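Local coordinates for phosphoribosylaminoimidazole carboxylase (Bombyx mori, PDB 4JA0), which probably catalyses two steps of purine biosynthesis, as a bifunctional enzyme joining an AIR carboxylase domain to a SAICAR synthetase domain, at residues 268-273 / 322-327. Residues are numbered along the deposited sequence; the frame is centred on the assembly and turned at random.
Sequences KVVVFM and GALVFI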
ATOM      1  N   LYS A 268      37.966   9.526  -0.406  1.00  9.60           N
ATOM      2  CA  LYS A 268      37.454   8.658  -1.440  1.00 13.24           C
ATOM      3  C   LYS A 268      35.995   8.368  -1.135  1.00  8.37           C
ATOM      4  O   LYS A 268      35.629   8.079   0.011  1.00  5.91           O
ATOM      5  CB  LYS A 268      38.280   7.361  -1.520  1.00  8.08           C
ATOM      6  CG  LYS A 268      37.805   6.384  -2.577  1.00  7.34           C
ATOM      7  CD  LYS A 268      38.198   6.838  -3.975  1.00 13.39           C
ATOM      8  CE  LYS A 268      39.716   6.790  -4.148  1.00 33.83           C
ATOM      9  NZ  LYS A 268      40.149   7.084  -5.554  1.00 42.30           N
ATOM     10  N   VAL A 269      35.179   8.484  -2.176  1.00  3.61           N
ATOM     11  CA  VAL A 269      33.798   8.034  -2.178  1.00  1.52           C
ATOM     12  C   VAL A 269      33.789   6.765  -3.016  1.00  1.37           C
ATOM     13  O   VAL A 269      34.223   6.769  -4.177  1.00  1.02           O
ATOM     14  CB  VAL A 269      32.848   9.096  -2.796  1.00  0.85           C
ATOM     15  CG1 VAL A 269      31.514   8.501  -3.119  1.00  0.78           C
ATOM     16  CG2 VAL A 269      32.684  10.260  -1.869  1.00  0.33           C
ATOM     17  N   VAL A 270      33.371   5.661  -2.413  1.00  1.15           N
ATOM     18  CA  VAL A 270      33.299   4.400  -3.144  1.00  2.69           C
ATOM     19  C   VAL A 270      31.840   3.990  -3.328  1.00  1.91           C
ATOM     20  O   VAL A 270      31.090   3.886  -2.349  1.00  1.40           O
ATOM     21  CB  VAL A 270      34.075   3.278  -2.424  1.00  2.73           C
ATOM     22  CG1 VAL A 270      34.127   2.042  -3.291  1.00  1.77           C
ATOM     23  CG2 VAL A 270      35.477   3.743  -2.099  1.00  1.90           C
ATOM     24  N   VAL A 271      31.434   3.765  -4.575  1.00  1.48           N
ATOM     25  CA  VAL A 271      30.096   3.264  -4.842  1.00  2.72           C
ATOM     26  C   VAL A 271      30.142   1.771  -5.145  1.00  2.87           C
ATOM     27  O   VAL A 271      30.713   1.365  -6.149  1.00  4.28           O
ATOM     28  CB  VAL A 271      29.458   3.998  -6.024  1.00  2.83           C
ATOM     29  CG1 VAL A 271      28.002   3.606  -6.148  1.00  3.08           C
ATOM     30  CG2 VAL A 271      29.562   5.500  -5.828  1.00  0.64           C
ATOM     31  N   PHE A 272      29.545   0.946  -4.292  1.00  5.43           N
ATOM     32  CA  PHE A 272      29.431  -0.483  -4.593  1.00  6.15           C
ATOM     33  C   PHE A 272      28.091  -0.744  -5.257  1.00  4.50           C
ATOM     34  O   PHE A 272      27.046  -0.449  -4.662  1.00 10.41           O
ATOM     35  CB  PHE A 272      29.475  -1.333  -3.319  1.00  9.00           C
ATOM     36  CG  PHE A 272      30.834  -1.466  -2.705  1.00 15.82           C
ATOM     37  CD1 PHE A 272      31.974  -1.083  -3.388  1.00 35.06           C
ATOM     38  CD2 PHE A 272      30.969  -2.004  -1.436  1.00 28.49           C
ATOM     39  CE1 PHE A 272      33.227  -1.221  -2.800  1.00 27.68           C
ATOM     40  CE2 PHE A 272      32.211  -2.135  -0.846  1.00 24.27           C
ATOM     41  CZ  PHE A 272      33.341  -1.744  -1.527  1.00 10.74           C
ATOM     42  N   MET A 273      28.098  -1.290  -6.471  1.00  2.91           N
ATOM     43  CA  MET A 273      26.850  -1.751  -7.070  1.00  3.55           C
ATOM     44  C   MET A 273      26.828  -3.285  -7.052  1.00  6.00           C
ATOM     45  O   MET A 273      27.842  -3.935  -7.341  1.00  2.31           O
ATOM     46  CB  MET A 273      26.684  -1.217  -8.490  1.00  1.29           C
ATOM     47  CG  MET A 273      27.818  -1.620  -9.359  1.00  5.51           C
ATOM     48  SD  MET A 273      28.195  -0.533 -10.730  1.00 13.95           S
ATOM     49  CE  MET A 273      26.969  -1.111 -11.863  1.00 13.22           C
ATOM     50  N   GLY A 322      42.831   8.872   4.981  1.00 17.75           N
ATOM     51  CA  GLY A 322      41.922   9.884   4.491  1.00  9.75           C
ATOM     52  C   GLY A 322      40.482   9.563   4.833  1.00 11.63           C
ATOM     53  O   GLY A 322      40.189   8.556   5.477  1.00 16.67           O
ATOM     54  N   ALA A 323      39.575  10.426   4.390  1.00 22.35           N
ATOM     55  CA  ALA A 323      38.154  10.243   4.651  1.00  9.52           C
ATOM     56  C   ALA A 323      37.551   9.236   3.672  1.00 13.91           C
ATOM     57  O   ALA A 323      37.990   9.112   2.523  1.00 11.75           O
ATOM     58  CB  ALA A 323      37.436  11.564   4.548  1.00  3.93           C
ATOM     59  N   LEU A 324      36.500   8.559   4.110  1.00  7.30           N
ATOM     60  CA  LEU A 324      35.960   7.486   3.319  1.00  2.50           C
ATOM     61  C   LEU A 324      34.455   7.427   3.437  1.00  1.94           C
ATOM     62  O   LEU A 324      33.911   7.347   4.539  1.00  5.11           O
ATOM     63  CB  LEU A 324      36.595   6.173   3.785  1.00  3.34           C
ATOM     64  CG  LEU A 324      36.238   4.886   3.062  1.00  3.02           C
ATOM     65  CD1 LEU A 324      36.589   5.023   1.598  1.00  3.33           C
ATOM     66  CD2 LEU A 324      36.991   3.735   3.701  1.00  2.68           C
ATOM     67  N   VAL A 325      33.779   7.463   2.295  1.00  2.59           N
ATOM     68  CA  VAL A 325      32.329   7.301   2.242  1.00  1.54           C
ATOM     69  C   VAL A 325      31.946   6.214   1.253  1.00  0.99           C
ATOM     70  O   VAL A 325      32.390   6.247   0.100  1.00  1.54           O
ATOM     71  CB  VAL A 325      31.641   8.593   1.833  1.00  0.72           C
ATOM     72  CG1 VAL A 325      30.174   8.334   1.618  1.00  1.01           C
ATOM     73  CG2 VAL A 325      31.820   9.629   2.905  1.00  0.46           C
ATOM     74  N   PHE A 326      31.125   5.263   1.699  1.00  1.84           N
ATOM     75  CA  PHE A 326      30.581   4.214   0.825  1.00  1.41           C
ATOM     76  C   PHE A 326      29.154   4.491   0.382  1.00  1.90           C
ATOM     77  O   PHE A 326      28.285   4.802   1.206  1.00  0.74           O
ATOM     78  CB  PHE A 326      30.596   2.864   1.520  1.00  1.12           C
ATOM     79  CG  PHE A 326      31.955   2.367   1.831  1.00  2.54           C
ATOM     80  CD1 PHE A 326      32.861   2.123   0.810  1.00  8.16           C
ATOM     81  CD2 PHE A 326      32.325   2.110   3.141  1.00  2.81           C
ATOM     82  CE1 PHE A 326      34.135   1.650   1.094  1.00  7.08           C
ATOM     83  CE2 PHE A 326      33.595   1.625   3.434  1.00  6.75           C
ATOM     84  CZ  PHE A 326      34.502   1.398   2.413  1.00  6.15           C
ATOM     85  N   ILE A 327      28.911   4.351  -0.915  1.00  0.74           N
ATOM     86  CA  ILE A 327      27.553   4.420  -1.442  1.00  1.84           C
ATOM     87  C   ILE A 327      27.135   3.052  -1.945  1.00  1.36           C
ATOM     88  O   ILE A 327      27.845   2.449  -2.761  1.00  0.89           O
ATOM     89  CB  ILE A 327      27.428   5.476  -2.556  1.00  2.21           C
ATOM     90  CG1 ILE A 327      27.642   6.875  -1.943  1.00  0.58           C
ATOM     91  CG2 ILE A 327      26.068   5.362  -3.277  1.00  0.51           C
ATOM     92  CD1 ILE A 327      27.752   7.980  -2.958  1.00  0.72           C
TER
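Strands 268-273 and 323-327 run parallel, the axes of the two segments at 21°, and five backbone hydrogen bonds join them, from Lys268 N to Ala323 O at one end to Phe272 N and Ile327 O at the other. They are neighbours in the five-stranded parallel sheet of the AIR carboxylase domain, an alpha/beta fold with strand order 2-1-3-4-5; the chain between them supplies the edge strand 296-300 and helices 279-291 and 307-317. Lys268, Val270, Leu324 and Phe326 share one sheet face. There Val270 and Phe326 lie side by side, and Val270 CB meets the edge of the phenyl ring at CD1, 3.6 Å away. Phe326 CE1 also reaches Val270 CG2, 4.0 Å away. The Phe272 and Phe326 rings are offset, with planes at 30° and centroids 5.6 Å apart, and have little of their faces in common. Tyr317 of helix 307-317 covers both Val270 and Phe326. An alanine in place of Phe326 would probably open a gap beside Val270 and take this aromatic neighbour from the Phe272 ring. On the other face, Val269 and Val325 both pack against Ala387 of helix 380-391. Ile327 spans two residues of the partner strand here: CG2 lies 3.9 Å from Val271 CG1, while CD1 extends back to Val269 CG1 at 3.8 Å.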